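Myosin-17 (Arabidopsis thaliana, PDB 7KFL) is a plant class XI myosin motor that probably recognises cargo through its globular tail and carries it along actin filaments. Local coordinates at residues A[64-69]-A[167-172]; A[161-166]-A[384-389]; A[18-23]-A[58-63]; A[220-225]-A[244-249]; A[53-58]-A[156-161]. All coordinates share one frame; numbering follows the deposited sequence.

The five contacts lie in a mainly helical cargo-binding domain. Contacts 1, 2 and 5 all use helix 150-186. Contacts 1, 3 and 5 share helix 53-65, so contacts 1 and 5 join the same two helices at different levels, with centres about 17 Å apart. Contact 4 is the buried one, made of aliphatic and aromatic groups alone. The other four are partly buried and mix apolar groups with polar ones. A methionine methyl meets oxygens in contact 1, a glutamate stem lies on an isoleucine in contact 2, and a threonine methyl is used in contact 3. Contact 5 brings an amide oxygen to an isoleucine. None has a hydrogen bond across its segments.

Contact 1. Residues A[64-69]-A[167-172]; sequences AIEVPD and YGMIRD
I65 sets CG1 between its backbone N and carbonyl carbon (chi1 71°) and then runs on extended, which carries CD1 toward the sulfur of M169. M169 bends late (chi3 84°), and this turns its methyl CE onto the end of helix 53-65. CD1 of I65 lies 4.2 Å from SD of M169, and the two side chains cross at about a right angle. CE of M169 sits 3.9 Å from the backbone oxygen O of I65. CE only packs against that oxygen, whose hydrogen bond comes from N70 ND2. E66, the first residue beyond the helix and the centre of an inverse gamma turn, starts off pointing away. Its chain then curls back, and OE2 of E66 ends 4.1 Å from CE of M169. OE2 has a long, weak ion pair with K165 NZ, so the methyl lies close to a charged group. No hydrogen bond crosses this contact. Helix 71-89 packs beside it: L74 touches both I65 and I170. Elsewhere on helix 150-186, Y167 and R171 pack against helix 236-260, touching V242 and I246.

Contact 2. Residues A[161-166]-A[384-389]; sequences AFLEKI and IPFTVE
E164 meets I384 along almost its whole length. CG leaves on the side opposite the carbonyl carbon (chi1 -72°), and the chain runs extended from there. CB lies 3.7 Å from CG1 of I384. CG is the busiest atom: it is 3.7 Å from CG1 of I384 and 3.9 Å from its CG2, and it also comes within 4.3 Å of CE1 of F386. Further out, CD stands 4.1 Å from CG2 of I384. At the tip, OE2 is at the same distance from that methyl. The closest approaches are those of CB and CG, so the apolar stem of the glutamate does most of the touching.

CG2 of I384 has a second role. It sits 4.1 Å above the plane of the F386 ring, over its centre. CD2 of L163 approaches the same ring obliquely, 4.1 Å from CE1. Replacing E164 with an alanine would probably leave I384 without most of its cover from the helix and let its side chain turn more freely.

F386 also meets Y167 edge-to-face and touches F237 and L238 of helix 236-260. T387 follows at the N-cap of helix 388-393. The arrangement is that of a C-terminal segment folding back in extended form over a long central helix, in keeping with the globular tails of the related class V myosins.

Contact 3. Residues A[18-23]-A[58-63]; sequences CISQNL and IQTIAT
T60 has the largest area buried here, and its methyl CG2 is the centre of the contact. OG1 stands beside the backbone N (chi1 -58°), which puts CG2 on the far side from that N, facing helix 4-20. The hydrogen bond that OG1 makes within its own helix probably limits rotation about chi1. Two residues of helix 4-20 receive the methyl.

I19 is the apolar one. Its CG1 and CD1 both lie 3.9 Å from CG2 of T60, and CD1 is also 4.1 Å from CB of T60. The isoleucine thus meets the threonine with the length of its longer branch. S20 adds a smaller touch: its OG is 3.7 Å from CG2 of T60. This is plain packing between a hydroxyl oxygen and a methyl.

The contact joins the first helix of the mainly helical cargo-binding domain to helix 53-65. Helix 31-43 lies close by, where I36 touches I19. I58 and A62 pack on F162 of helix 150-186. I61 reaches W77 of helix 71-89.

Both hydroxyls are used within their own helices. T60 OG1 is hydrogen-bonded to the backbone oxygen of R56, and S20 OG to that of V16. Each bond spans one turn back along the helix.

Contact 4. Residues A[220-225]-A[244-249]; sequences KSLNSY and TQIFSF
L222 meets I246 and F247 between two helices of a helical hairpin. Helices 205-231 and 236-260 follow each other through a short loop and run in opposite directions. Residues 244-249 fall in the range of the DIL domain, the sequence family of such myosin tails.

The tight part is the methyl CD1 of L222. It approaches the F247 ring obliquely and comes 3.7 Å from CE1 and 4.0 Å from CZ. The other methyl packs less closely: CD2 of L222 is 4.1 Å from CG2 of I246, and these two side chains slide past each other in opposite directions. L222 directs its branches there because CG is turned away from its own carbonyl carbon (chi1 -68°). All three residues are buried. Helix 267-287 closes over this side, with L280 and W283 touching both L222 and F247.

The opposite side of helix 205-231 is different. K220 and S224 are exposed there and take no part in the packing. The backbone O of K220 accepts two hydrogen bonds, from N and OG of S224. The OG bond is 2.9 Å long, and this donor stands 43° out of the carbonyl plane.

Contact 5. Residues A[53-58]-A[156-161]; sequences VFDRII and KQQLTA
D55 and Q158 bring a carboxylate and an amide together with their planes only 14° apart. OD1 of D55 and OE1 of Q158 are the atoms that approach, at 4.1 Å. Both are oxygens, and no hydrogen bond joins them. Within 53-58, the F54 ring has CG1 of V53 over the centre of one face, 3.8 Å above its plane.

I58 fills the middle of the contact. Its CG1 meets OE1 of Q158 at 3.7 Å. CD1 goes deeper, to 4.0 Å from CB of Q158 and 3.9 Å from the backbone N of L159. It also faces CB of L159. The I58 side chain lies across that of Q158.

The two helix segments are nearly parallel, with 5° between their directions and axes 10.5 Å apart. An alanine in place of I58 would probably open a gap between them and leave the chain of Q158 without its apolar support. F155 of helix 150-186 also touches I58. The aliphatic branches of I58 thus do most of the joining. The facing oxygens of D55 and Q158 are two acceptors side by side and probably add little attraction, so the join is mainly van der Waals.

Contact 1. Residues A[64-69]-A[167-172]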
# COMPACT_ATOMS: atom_id res chain seq x y z
N ALA A 64 20.56 2.51 -6.74
CA ALA A 64 19.74 1.71 -7.68
C ALA A 64 18.32 2.26 -7.77
O ALA A 64 17.80 2.37 -8.90
CB ALA A 64 19.74 0.26 -7.26
N ILE A 65 17.69 2.60 -6.63
CA ILE A 65 16.24 2.96 -6.55
C ILE A 65 16.05 4.45 -6.89
O ILE A 65 14.93 4.80 -7.32
CB ILE A 65 15.64 2.61 -5.18
CG1 ILE A 65 16.15 3.52 -4.06
CG2 ILE A 65 15.84 1.13 -4.87
CD1 ILE A 65 15.57 3.21 -2.69
N GLU A 66 17.07 5.29 -6.72
CA GLU A 66 16.96 6.77 -6.83
C GLU A 66 17.24 7.20 -8.28
O GLU A 66 18.06 8.11 -8.49
CB GLU A 66 17.89 7.44 -5.81
CG GLU A 66 17.31 8.71 -5.20
CD GLU A 66 15.99 8.53 -4.46
OE1 GLU A 66 14.99 9.16 -4.87
OE2 GLU A 66 15.96 7.77 -3.46
N VAL A 67 16.54 6.57 -9.24
CA VAL A 67 16.63 6.85 -10.71
C VAL A 67 15.22 7.04 -11.25
O VAL A 67 14.25 6.61 -10.61
CB VAL A 67 17.39 5.74 -11.46
CG1 VAL A 67 18.89 5.81 -11.20
CG2 VAL A 67 16.85 4.35 -11.13
N PRO A 68 15.03 7.67 -12.43
CA PRO A 68 13.69 7.88 -12.99
C PRO A 68 13.09 6.58 -13.54
O PRO A 68 13.82 5.80 -14.14
CB PRO A 68 13.94 8.88 -14.13
CG PRO A 68 15.35 8.56 -14.58
CD PRO A 68 16.09 8.22 -13.30
N ASP A 69 11.78 6.38 -13.33
CA ASP A 69 11.06 5.13 -13.67
C ASP A 69 11.76 3.97 -12.96
O ASP A 69 12.43 3.16 -13.63
CB ASP A 69 10.96 4.94 -15.19
CG ASP A 69 9.82 4.04 -15.63
OD1 ASP A 69 9.29 3.29 -14.77
OD2 ASP A 69 9.45 4.10 -16.82
N TYR A 167 9.11 0.25 -0.08
CA TYR A 167 7.66 -0.02 0.08
C TYR A 167 6.86 1.27 -0.15
O TYR A 167 5.89 1.24 -0.92
CB TYR A 167 7.34 -0.58 1.47
CG TYR A 167 5.87 -0.63 1.79
CD1 TYR A 167 5.22 0.46 2.34
CD2 TYR A 167 5.13 -1.77 1.54
CE1 TYR A 167 3.86 0.42 2.63
CE2 TYR A 167 3.77 -1.83 1.83
CZ TYR A 167 3.14 -0.73 2.38
OH TYR A 167 1.80 -0.79 2.65
N GLY A 168 7.27 2.35 0.52
CA GLY A 168 6.63 3.67 0.44
C GLY A 168 6.63 4.23 -0.97
O GLY A 168 5.61 4.82 -1.36
N MET A 169 7.73 4.04 -1.71
CA MET A 169 7.93 4.61 -3.08
C MET A 169 7.07 3.85 -4.10
O MET A 169 6.48 4.52 -4.97
CB MET A 169 9.40 4.55 -3.49
CG MET A 169 10.22 5.68 -2.90
SD MET A 169 11.98 5.29 -2.78
CE MET A 169 12.53 5.70 -4.44
N ILE A 170 7.01 2.52 -4.01
CA ILE A 170 6.13 1.66 -4.86
C ILE A 170 4.68 2.14 -4.66
O ILE A 170 4.03 2.48 -5.67
CB ILE A 170 6.30 0.16 -4.53
CG1 ILE A 170 7.66 -0.36 -5.01
CG2 ILE A 170 5.16 -0.66 -5.11
CD1 ILE A 170 8.02 -1.74 -4.48
N ARG A 171 4.22 2.17 -3.41
CA ARG A 171 2.84 2.58 -3.02
C ARG A 171 2.55 4.00 -3.54
O ARG A 171 1.50 4.18 -4.17
CB ARG A 171 2.67 2.51 -1.50
CG ARG A 171 1.35 3.07 -0.98
CD ARG A 171 1.41 3.34 0.50
NE ARG A 171 2.33 4.43 0.81
CZ ARG A 171 2.77 4.75 2.03
NH1 ARG A 171 2.38 4.05 3.08
NH2 ARG A 171 3.60 5.76 2.18
N ASP A 172 3.45 4.95 -3.28
CA ASP A 172 3.26 6.38 -3.63
C ASP A 172 3.30 6.54 -5.16
O ASP A 172 2.50 7.32 -5.69
CB ASP A 172 4.26 7.27 -2.87
CG ASP A 172 3.97 7.40 -1.38
OD1 ASP A 172 2.91 6.90 -0.92
OD2 ASP A 172 4.81 7.99 -0.67

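Contact 2. Residues A[161-166]-A[384-389]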
# COMPACT_ATOMS: atom_id res chain seq x y z
N ALA A 161 15.03 0.51 7.35
CA ALA A 161 14.64 1.87 6.92
C ALA A 161 14.50 1.92 5.39
O ALA A 161 13.59 2.62 4.91
CB ALA A 161 15.65 2.89 7.41
N PHE A 162 15.34 1.20 4.65
CA PHE A 162 15.33 1.19 3.17
C PHE A 162 14.17 0.33 2.65
O PHE A 162 13.58 0.71 1.61
CB PHE A 162 16.69 0.77 2.61
CG PHE A 162 17.53 1.95 2.19
CD1 PHE A 162 18.33 2.62 3.11
CD2 PHE A 162 17.47 2.43 0.89
CE1 PHE A 162 19.07 3.72 2.73
CE2 PHE A 162 18.22 3.53 0.51
CZ PHE A 162 19.02 4.18 1.43
N LEU A 163 13.82 -0.76 3.33
CA LEU A 163 12.61 -1.58 3.00
C LEU A 163 11.37 -0.69 3.11
O LEU A 163 10.52 -0.74 2.19
CB LEU A 163 12.52 -2.78 3.95
CG LEU A 163 11.26 -3.63 3.79
CD1 LEU A 163 11.14 -4.17 2.37
CD2 LEU A 163 11.25 -4.78 4.78
N GLU A 164 11.26 0.08 4.19
CA GLU A 164 10.12 1.00 4.46
C GLU A 164 10.08 2.09 3.38
O GLU A 164 8.98 2.38 2.88
CB GLU A 164 10.24 1.58 5.86
CG GLU A 164 9.94 0.56 6.95
CD GLU A 164 10.33 0.96 8.36
OE1 GLU A 164 10.77 2.11 8.56
OE2 GLU A 164 10.21 0.11 9.26
N LYS A 165 11.24 2.64 3.01
CA LYS A 165 11.38 3.68 1.95
C LYS A 165 10.94 3.11 0.60
O LYS A 165 10.16 3.78 -0.11
CB LYS A 165 12.82 4.19 1.87
CG LYS A 165 13.11 5.17 0.75
CD LYS A 165 14.44 5.87 0.90
CE LYS A 165 14.85 6.63 -0.34
NZ LYS A 165 13.98 7.81 -0.59
N ILE A 166 11.45 1.93 0.24
CA ILE A 166 11.15 1.24 -1.05
C ILE A 166 9.65 0.94 -1.10
O ILE A 166 9.00 1.37 -2.07
CB ILE A 166 12.04 -0.01 -1.22
CG1 ILE A 166 13.49 0.38 -1.52
CG2 ILE A 166 11.48 -0.95 -2.28
CD1 ILE A 166 14.50 -0.71 -1.25
N ILE A 384 3.68 3.15 7.70
CA ILE A 384 4.30 1.81 7.46
C ILE A 384 3.48 0.79 8.26
O ILE A 384 3.49 0.83 9.49
CB ILE A 384 5.80 1.80 7.82
CG1 ILE A 384 6.67 2.29 6.65
CG2 ILE A 384 6.26 0.43 8.29
CD1 ILE A 384 6.26 3.62 6.06
N PRO A 385 2.71 -0.10 7.60
CA PRO A 385 1.79 -0.99 8.31
C PRO A 385 2.37 -2.35 8.72
O PRO A 385 1.59 -3.28 8.91
CB PRO A 385 0.70 -1.16 7.24
CG PRO A 385 1.49 -1.24 5.95
CD PRO A 385 2.64 -0.28 6.14
N PHE A 386 3.70 -2.46 8.87
CA PHE A 386 4.41 -3.73 9.17
C PHE A 386 5.70 -3.46 9.94
O PHE A 386 6.31 -2.38 9.77
CB PHE A 386 4.74 -4.48 7.87
CG PHE A 386 5.63 -3.72 6.92
CD1 PHE A 386 7.01 -3.78 7.03
CD2 PHE A 386 5.08 -2.95 5.91
CE1 PHE A 386 7.82 -3.08 6.15
CE2 PHE A 386 5.90 -2.25 5.03
CZ PHE A 386 7.26 -2.32 5.15
N THR A 387 6.11 -4.44 10.75
CA THR A 387 7.44 -4.53 11.42
C THR A 387 8.19 -5.72 10.82
O THR A 387 7.54 -6.60 10.23
CB THR A 387 7.28 -4.64 12.94
OG1 THR A 387 6.47 -5.79 13.22
CG2 THR A 387 6.65 -3.41 13.55
N VAL A 388 9.52 -5.75 10.98
CA VAL A 388 10.41 -6.82 10.42
C VAL A 388 10.00 -8.17 11.02
O VAL A 388 10.15 -9.19 10.32
CB VAL A 388 11.90 -6.50 10.67
CG1 VAL A 388 12.81 -7.65 10.26
CG2 VAL A 388 12.33 -5.22 9.96
N GLU A 389 9.50 -8.17 12.26
CA GLU A 389 9.02 -9.37 12.99
C GLU A 389 7.75 -9.91 12.30
O GLU A 389 7.64 -11.14 12.17
CB GLU A 389 8.77 -9.05 14.46
CG GLU A 389 8.38 -10.25 15.31
CD GLU A 389 9.44 -11.34 15.44
OE1 GLU A 389 10.62 -11.06 15.16
OE2 GLU A 389 9.07 -12.46 15.84

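Contact 3. Residues A[18-23]-A[58-63]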
# COMPACT_ATOMS: atom_id res chain seq x y z
N CYS A 18 28.51 -7.56 -8.36
CA CYS A 18 27.57 -8.71 -8.49
C CYS A 18 26.13 -8.25 -8.21
O CYS A 18 25.24 -8.60 -9.01
CB CYS A 18 27.95 -9.85 -7.55
SG CYS A 18 29.53 -10.63 -8.00
N ILE A 19 25.91 -7.51 -7.13
CA ILE A 19 24.55 -7.08 -6.67
C ILE A 19 24.11 -5.82 -7.42
O ILE A 19 22.93 -5.44 -7.27
CB ILE A 19 24.49 -6.90 -5.13
CG1 ILE A 19 25.40 -5.78 -4.62
CG2 ILE A 19 24.79 -8.22 -4.44
CD1 ILE A 19 25.07 -5.30 -3.23
N SER A 20 25.00 -5.19 -8.20
CA SER A 20 24.67 -4.08 -9.14
C SER A 20 23.99 -4.63 -10.39
O SER A 20 23.21 -3.89 -11.01
CB SER A 20 25.90 -3.28 -9.50
OG SER A 20 26.30 -2.46 -8.41
N GLN A 21 24.28 -5.88 -10.76
CA GLN A 21 23.66 -6.60 -11.90
C GLN A 21 22.34 -7.24 -11.45
O GLN A 21 22.16 -7.44 -10.23
CB GLN A 21 24.58 -7.70 -12.42
CG GLN A 21 25.91 -7.19 -12.96
CD GLN A 21 26.89 -8.32 -13.17
OE1 GLN A 21 26.53 -9.50 -13.12
NE2 GLN A 21 28.15 -7.97 -13.40
N ASN A 22 21.46 -7.56 -12.41
CA ASN A 22 20.22 -8.35 -12.16
C ASN A 22 20.61 -9.82 -11.97
O ASN A 22 20.95 -10.48 -12.97
CB ASN A 22 19.21 -8.18 -13.30
CG ASN A 22 17.93 -8.96 -13.08
OD1 ASN A 22 17.73 -9.57 -12.03
ND2 ASN A 22 17.06 -8.96 -14.07
N LEU A 23 20.57 -10.30 -10.72
CA LEU A 23 20.83 -11.72 -10.38
C LEU A 23 19.51 -12.51 -10.40
O LEU A 23 19.56 -13.73 -10.15
CB LEU A 23 21.51 -11.80 -9.00
CG LEU A 23 22.84 -11.06 -8.88
CD1 LEU A 23 23.53 -11.41 -7.57
CD2 LEU A 23 23.76 -11.36 -10.06
N ILE A 58 24.30 -0.79 1.32
CA ILE A 58 23.25 0.25 1.50
C ILE A 58 23.37 1.28 0.36
O ILE A 58 22.33 1.61 -0.25
CB ILE A 58 23.34 0.91 2.89
CG1 ILE A 58 23.00 -0.07 4.01
CG2 ILE A 58 22.49 2.17 2.97
CD1 ILE A 58 21.56 -0.52 4.04
N GLN A 59 24.59 1.75 0.08
CA GLN A 59 24.88 2.75 -0.98
C GLN A 59 24.43 2.20 -2.35
O GLN A 59 23.86 2.98 -3.13
CB GLN A 59 26.37 3.09 -1.00
CG GLN A 59 26.79 4.01 0.15
CD GLN A 59 28.28 4.03 0.38
OE1 GLN A 59 29.06 3.45 -0.38
NE2 GLN A 59 28.70 4.71 1.43
N THR A 60 24.69 0.92 -2.61
CA THR A 60 24.33 0.22 -3.87
C THR A 60 22.81 0.26 -4.06
O THR A 60 22.36 0.72 -5.13
CB THR A 60 24.89 -1.21 -3.88
OG1 THR A 60 26.31 -1.12 -3.72
CG2 THR A 60 24.57 -1.98 -5.14
N ILE A 61 22.05 -0.18 -3.05
CA ILE A 61 20.56 -0.20 -3.07
C ILE A 61 20.06 1.24 -3.23
O ILE A 61 19.16 1.45 -4.06
CB ILE A 61 19.98 -0.86 -1.80
CG1 ILE A 61 20.42 -2.32 -1.66
CG2 ILE A 61 18.46 -0.74 -1.77
CD1 ILE A 61 20.22 -2.90 -0.27
N ALA A 62 20.63 2.18 -2.47
CA ALA A 62 20.28 3.62 -2.50
C ALA A 62 20.47 4.18 -3.92
O ALA A 62 19.57 4.89 -4.38
CB ALA A 62 21.11 4.37 -1.49
N THR A 63 21.59 3.85 -4.57
CA THR A 63 21.95 4.37 -5.92
C THR A 63 21.05 3.72 -6.99
O THR A 63 20.83 4.37 -8.04
CB THR A 63 23.43 4.12 -6.25
OG1 THR A 63 24.20 4.28 -5.06
CG2 THR A 63 23.95 5.06 -7.31

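Contact 4. Residues A[220-225]-A[244-249]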
# COMPACT_ATOMS: atom_id res chain seq x y z
N LYS A 220 -6.32 -1.61 -14.59
CA LYS A 220 -5.11 -1.97 -15.39
C LYS A 220 -3.85 -1.62 -14.59
O LYS A 220 -2.96 -2.48 -14.47
CB LYS A 220 -5.11 -1.28 -16.75
CG LYS A 220 -5.90 -2.00 -17.84
CD LYS A 220 -5.81 -1.35 -19.20
CE LYS A 220 -6.57 -0.04 -19.29
NZ LYS A 220 -6.74 0.40 -20.69
N SER A 221 -3.78 -0.39 -14.07
CA SER A 221 -2.65 0.13 -13.25
C SER A 221 -2.47 -0.74 -12.00
O SER A 221 -1.31 -1.05 -11.68
CB SER A 221 -2.85 1.59 -12.90
OG SER A 221 -2.74 2.41 -14.06
N LEU A 222 -3.56 -1.13 -11.34
CA LEU A 222 -3.51 -2.04 -10.16
C LEU A 222 -2.83 -3.35 -10.57
O LEU A 222 -1.93 -3.79 -9.84
CB LEU A 222 -4.92 -2.30 -9.63
CG LEU A 222 -5.63 -1.11 -8.98
CD1 LEU A 222 -7.02 -1.51 -8.50
CD2 LEU A 222 -4.83 -0.53 -7.83
N ASN A 223 -3.25 -3.94 -11.70
CA ASN A 223 -2.77 -5.25 -12.21
C ASN A 223 -1.29 -5.16 -12.62
O ASN A 223 -0.56 -6.14 -12.36
CB ASN A 223 -3.63 -5.77 -13.38
CG ASN A 223 -4.84 -6.55 -12.94
OD1 ASN A 223 -4.87 -7.11 -11.85
ND2 ASN A 223 -5.86 -6.61 -13.79
N SER A 224 -0.88 -4.06 -13.24
CA SER A 224 0.54 -3.79 -13.63
C SER A 224 1.44 -3.98 -12.42
O SER A 224 2.39 -4.79 -12.49
CB SER A 224 0.71 -2.42 -14.22
OG SER A 224 -0.17 -2.23 -15.31
N TYR A 225 1.15 -3.26 -11.33
CA TYR A 225 1.95 -3.25 -10.08
C TYR A 225 1.85 -4.63 -9.41
O TYR A 225 2.88 -5.12 -8.92
CB TYR A 225 1.53 -2.09 -9.17
CG TYR A 225 2.02 -0.74 -9.62
CD1 TYR A 225 1.47 -0.12 -10.72
CD2 TYR A 225 3.05 -0.09 -8.95
CE1 TYR A 225 1.91 1.12 -11.16
CE2 TYR A 225 3.51 1.15 -9.37
CZ TYR A 225 2.94 1.76 -10.48
OH TYR A 225 3.37 2.98 -10.91
N THR A 244 -4.13 -2.63 0.11
CA THR A 244 -5.03 -2.23 1.24
C THR A 244 -4.85 -0.73 1.50
O THR A 244 -5.87 -0.04 1.64
CB THR A 244 -4.77 -3.06 2.50
OG1 THR A 244 -4.95 -4.44 2.17
CG2 THR A 244 -5.69 -2.69 3.64
N GLN A 245 -3.60 -0.25 1.54
CA GLN A 245 -3.27 1.19 1.74
C GLN A 245 -3.69 2.01 0.52
O GLN A 245 -4.04 3.19 0.70
CB GLN A 245 -1.77 1.36 2.04
CG GLN A 245 -1.37 0.86 3.42
CD GLN A 245 -0.09 1.48 3.93
OE1 GLN A 245 0.82 1.80 3.16
NE2 GLN A 245 -0.02 1.67 5.24
N ILE A 246 -3.67 1.42 -0.68
CA ILE A 246 -4.04 2.10 -1.96
C ILE A 246 -5.57 2.22 -2.06
O ILE A 246 -6.04 3.27 -2.53
CB ILE A 246 -3.42 1.37 -3.17
CG1 ILE A 246 -1.91 1.57 -3.23
CG2 ILE A 246 -4.09 1.78 -4.47
CD1 ILE A 246 -1.49 2.93 -3.75
N PHE A 247 -6.31 1.18 -1.67
CA PHE A 247 -7.80 1.17 -1.67
C PHE A 247 -8.29 2.16 -0.61
O PHE A 247 -9.32 2.83 -0.85
CB PHE A 247 -8.35 -0.24 -1.49
CG PHE A 247 -8.59 -0.97 -2.78
CD1 PHE A 247 -7.55 -1.21 -3.67
CD2 PHE A 247 -9.86 -1.42 -3.12
CE1 PHE A 247 -7.77 -1.88 -4.86
CE2 PHE A 247 -10.08 -2.09 -4.32
CZ PHE A 247 -9.04 -2.32 -5.19
N SER A 248 -7.58 2.27 0.52
CA SER A 248 -7.73 3.35 1.53
C SER A 248 -7.72 4.71 0.83
O SER A 248 -8.67 5.49 1.04
CB SER A 248 -6.65 3.25 2.59
OG SER A 248 -6.22 4.54 3.00
N PHE A 249 -6.70 4.97 0.01
CA PHE A 249 -6.54 6.22 -0.79
C PHE A 249 -7.75 6.42 -1.71
O PHE A 249 -8.29 7.55 -1.75
CB PHE A 249 -5.22 6.18 -1.56
CG PHE A 249 -5.05 7.24 -2.62
CD1 PHE A 249 -4.72 8.54 -2.27
CD2 PHE A 249 -5.21 6.93 -3.96
CE1 PHE A 249 -4.56 9.52 -3.24
CE2 PHE A 249 -5.06 7.91 -4.93
CZ PHE A 249 -4.73 9.20 -4.57

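Contact 5. Residues A[53-58]-A[156-161]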
# COMPACT_ATOMS: atom_id res chain seq x y z
N VAL A 53 31.65 -2.90 4.40
CA VAL A 53 30.83 -3.83 3.57
C VAL A 53 29.35 -3.42 3.64
O VAL A 53 28.71 -3.33 2.58
CB VAL A 53 31.03 -5.31 3.97
CG1 VAL A 53 30.55 -5.61 5.38
CG2 VAL A 53 30.38 -6.25 2.97
N PHE A 54 28.84 -3.16 4.85
CA PHE A 54 27.42 -2.85 5.12
C PHE A 54 27.05 -1.52 4.45
O PHE A 54 26.02 -1.47 3.76
CB PHE A 54 27.15 -2.82 6.62
CG PHE A 54 27.39 -4.13 7.32
CD1 PHE A 54 26.64 -5.25 7.00
CD2 PHE A 54 28.36 -4.25 8.30
CE1 PHE A 54 26.86 -6.46 7.64
CE2 PHE A 54 28.58 -5.46 8.93
CZ PHE A 54 27.83 -6.57 8.61
N ASP A 55 27.86 -0.48 4.65
CA ASP A 55 27.69 0.86 4.04
C ASP A 55 27.56 0.72 2.52
O ASP A 55 26.68 1.39 1.93
CB ASP A 55 28.85 1.80 4.39
CG ASP A 55 28.75 2.45 5.75
OD1 ASP A 55 27.67 2.36 6.38
OD2 ASP A 55 29.74 3.07 6.18
N ARG A 56 28.40 -0.12 1.91
CA ARG A 56 28.53 -0.25 0.44
C ARG A 56 27.32 -0.99 -0.13
O ARG A 56 26.88 -0.62 -1.24
CB ARG A 56 29.85 -0.95 0.10
CG ARG A 56 31.07 -0.12 0.48
CD ARG A 56 32.24 -0.30 -0.47
NE ARG A 56 31.87 -0.02 -1.85
CZ ARG A 56 32.64 -0.27 -2.91
NH1 ARG A 56 33.83 -0.83 -2.75
NH2 ARG A 56 32.21 0.02 -4.12
N ILE A 57 26.80 -1.99 0.59
CA ILE A 57 25.50 -2.66 0.27
C ILE A 57 24.41 -1.58 0.25
O ILE A 57 23.69 -1.50 -0.76
CB ILE A 57 25.18 -3.79 1.28
CG1 ILE A 57 26.12 -4.99 1.10
CG2 ILE A 57 23.72 -4.21 1.17
CD1 ILE A 57 26.05 -6.00 2.22
N ILE A 58 24.30 -0.79 1.32
CA ILE A 58 23.25 0.25 1.50
C ILE A 58 23.37 1.28 0.36
O ILE A 58 22.33 1.61 -0.25
CB ILE A 58 23.34 0.91 2.89
CG1 ILE A 58 23.00 -0.07 4.01
CG2 ILE A 58 22.49 2.17 2.97
CD1 ILE A 58 21.56 -0.52 4.04
N LYS A 156 21.16 -3.74 9.93
CA LYS A 156 19.77 -4.28 10.04
C LYS A 156 18.80 -3.10 10.15
O LYS A 156 17.76 -3.12 9.47
CB LYS A 156 19.65 -5.22 11.25
CG LYS A 156 18.23 -5.67 11.56
CD LYS A 156 18.16 -6.96 12.34
CE LYS A 156 16.88 -7.10 13.14
NZ LYS A 156 16.91 -6.29 14.38
N GLN A 157 19.14 -2.11 10.98
CA GLN A 157 18.35 -0.87 11.21
C GLN A 157 18.30 -0.05 9.91
O GLN A 157 17.19 0.40 9.55
CB GLN A 157 18.96 -0.09 12.37
CG GLN A 157 18.41 1.32 12.54
CD GLN A 157 19.02 1.99 13.75
OE1 GLN A 157 19.07 1.41 14.83
NE2 GLN A 157 19.50 3.21 13.56
N GLN A 158 19.44 0.15 9.24
CA GLN A 158 19.54 0.91 7.97
C GLN A 158 18.78 0.17 6.86
O GLN A 158 18.08 0.85 6.08
CB GLN A 158 21.00 1.14 7.59
CG GLN A 158 21.66 2.27 8.37
CD GLN A 158 23.09 2.53 7.95
OE1 GLN A 158 23.61 1.93 7.01
NE2 GLN A 158 23.74 3.45 8.63
N LEU A 159 18.91 -1.16 6.78
CA LEU A 159 18.23 -1.99 5.74
C LEU A 159 16.72 -1.98 5.97
O LEU A 159 15.97 -1.90 4.97
CB LEU A 159 18.79 -3.41 5.76
CG LEU A 159 18.29 -4.33 4.65
CD1 LEU A 159 18.62 -3.76 3.27
CD2 LEU A 159 18.88 -5.73 4.79
N THR A 160 16.28 -2.06 7.24
CA THR A 160 14.86 -1.92 7.66
C THR A 160 14.31 -0.60 7.10
O THR A 160 13.26 -0.62 6.45
CB THR A 160 14.72 -2.02 9.18
OG1 THR A 160 15.04 -3.36 9.57
CG2 THR A 160 13.33 -1.69 9.68
N ALA A 161 15.03 0.51 7.35
CA ALA A 161 14.64 1.87 6.92
C ALA A 161 14.50 1.92 5.39
O ALA A 161 13.59 2.62 4.91
CB ALA A 161 15.65 2.89 7.41